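Local coordinates for protein cellobiose 2-epimerase (Caldibacillus thermoamylovorans, PDB 5ZHB) that probably interconverts cellobiose and its 2-epimer, glucosyl-mannose, by reversible epimerisation at C2 of the reducing-end sugar, at residues S225-V230 and E281-L286. Residues are numbered along the deposited sequence; the frame is centred on the assembly and turned at random.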
# COMPACT_ATOMS: atom_id res chain seq x y z
N SER A 225 12.39 -14.56 15.67
CA SER A 225 11.98 -13.25 16.17
C SER A 225 10.51 -12.95 15.85
O SER A 225 9.92 -12.07 16.49
CB SER A 225 12.86 -12.17 15.61
OG SER A 225 12.52 -11.98 14.25
N LYS A 226 10.00 -13.60 14.80
CA LYS A 226 8.66 -13.41 14.25
C LYS A 226 8.54 -12.09 13.49
O LYS A 226 7.45 -11.78 13.03
CB LYS A 226 7.56 -13.52 15.30
CG LYS A 226 7.67 -14.81 16.10
CD LYS A 226 7.11 -16.01 15.36
CE LYS A 226 6.93 -17.20 16.26
NZ LYS A 226 8.12 -18.04 16.21
N PHE A 227 9.66 -11.39 13.26
CA PHE A 227 9.65 -10.21 12.41
C PHE A 227 9.88 -10.58 10.94
O PHE A 227 10.48 -11.62 10.61
CB PHE A 227 10.73 -9.21 12.79
CG PHE A 227 10.46 -8.39 14.04
CD1 PHE A 227 9.60 -7.30 14.00
CD2 PHE A 227 11.11 -8.68 15.24
CE1 PHE A 227 9.37 -6.53 15.13
CE2 PHE A 227 10.87 -7.92 16.38
CZ PHE A 227 10.01 -6.84 16.32
N LEU A 228 9.44 -9.67 10.05
CA LEU A 228 9.83 -9.73 8.66
C LEU A 228 11.18 -9.07 8.53
O LEU A 228 11.47 -8.08 9.18
CB LEU A 228 8.80 -9.03 7.78
CG LEU A 228 7.39 -9.62 7.79
CD1 LEU A 228 6.63 -8.94 6.70
CD2 LEU A 228 7.37 -11.13 7.62
N GLN A 229 12.01 -9.59 7.64
CA GLN A 229 13.22 -8.89 7.25
C GLN A 229 12.89 -8.04 6.01
O GLN A 229 11.92 -8.32 5.32
CB GLN A 229 14.34 -9.92 7.05
CG GLN A 229 14.56 -10.81 8.28
CD GLN A 229 15.32 -12.09 7.98
OE1 GLN A 229 16.50 -12.20 8.30
NE2 GLN A 229 14.67 -13.05 7.33
N VAL A 230 13.72 -7.04 5.74
CA VAL A 230 13.34 -5.94 4.87
C VAL A 230 14.15 -5.93 3.57
O VAL A 230 13.56 -5.78 2.51
CB VAL A 230 13.39 -4.61 5.62
CG1 VAL A 230 12.93 -3.44 4.74
CG2 VAL A 230 12.52 -4.69 6.87
N GLU A 281 1.78 -6.52 18.22
CA GLU A 281 1.02 -6.05 19.38
C GLU A 281 1.97 -5.89 20.56
O GLU A 281 1.89 -4.91 21.30
CB GLU A 281 -0.20 -6.95 19.62
CG GLU A 281 -1.18 -6.50 20.70
CD GLU A 281 -0.70 -6.55 22.16
OE1 GLU A 281 -1.26 -5.88 23.05
OE2 GLU A 281 0.27 -7.26 22.43
N LYS A 282 2.92 -6.82 20.71
CA LYS A 282 3.82 -6.83 21.86
C LYS A 282 5.01 -5.91 21.66
O LYS A 282 5.51 -5.32 22.61
CB LYS A 282 4.35 -8.25 22.13
CG LYS A 282 5.30 -8.38 23.33
CD LYS A 282 6.03 -9.72 23.37
CE LYS A 282 5.09 -10.89 23.30
NZ LYS A 282 5.78 -12.18 23.38
N LYS A 283 5.52 -5.82 20.43
CA LYS A 283 6.80 -5.16 20.23
C LYS A 283 6.67 -3.77 19.60
O LYS A 283 7.56 -2.94 19.80
CB LYS A 283 7.68 -6.11 19.42
CG LYS A 283 8.06 -7.39 20.21
CD LYS A 283 9.02 -8.29 19.46
CE LYS A 283 9.36 -9.57 20.18
NZ LYS A 283 10.01 -10.47 19.23
N GLY A 284 5.57 -3.50 18.88
CA GLY A 284 5.42 -2.26 18.12
C GLY A 284 4.57 -1.20 18.83
O GLY A 284 4.75 -0.01 18.57
N VAL A 285 3.63 -1.61 19.68
CA VAL A 285 2.71 -0.69 20.32
C VAL A 285 3.37 0.01 21.51
O VAL A 285 3.93 -0.63 22.40
CB VAL A 285 1.46 -1.47 20.74
CG1 VAL A 285 0.51 -0.62 21.56
CG2 VAL A 285 0.75 -2.04 19.52
N LEU A 286 3.26 1.33 21.55
CA LEU A 286 3.85 2.15 22.60
C LEU A 286 2.89 2.27 23.78
O LEU A 286 1.74 1.85 23.69
CB LEU A 286 4.16 3.50 21.96
CG LEU A 286 5.15 3.42 20.80
CD1 LEU A 286 5.43 4.76 20.12
CD2 LEU A 286 6.45 2.78 21.34
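F227 and K283 make the apolar part of this contact, through the far end of the phenyl ring and the aliphatic stem of the lysine. CD of K283 sits 3.6 Å from both CZ and CE2 of F227, an even straddling of one ring bond, while CB of K283 stands 3.9 Å from CZ. The methylene approaches the ring obliquely, and the lysine reaches it because its chain runs extended beyond CG (chi3 -178°).

The polar part lies beyond the ring. The same extension carries NZ of K283 past CE2 of F227 to the backbone O of S225, 3.2 Å away, a weak hydrogen bond; the stronger partner of NZ is OD1 of N279, a hydrogen bond one helical turn back on helix 267-283. Within the loop, OG of S225 accepts from N of F227 at 3.1 Å with an N-H...O angle of 166°, closing an ST turn, and OG also lies at the ring edge, in its plane.

F227 is buried, and its side chain also touches I280, Y245 and K243. Shortened to an alanine here, it would no longer reach CD of K283, and a gap would probably open between the loop and helices 245-262 and 267-283.

The chemistry implies a lysine with an apolar stem against the CZ/CE2 end of the ring and a polar tip only weakly bound to the loop, joining the loop after helix 203-220 to K283 on helix 267-283, consistent with the (α/α)6-barrel of the N-acylglucosamine 2-epimerase family.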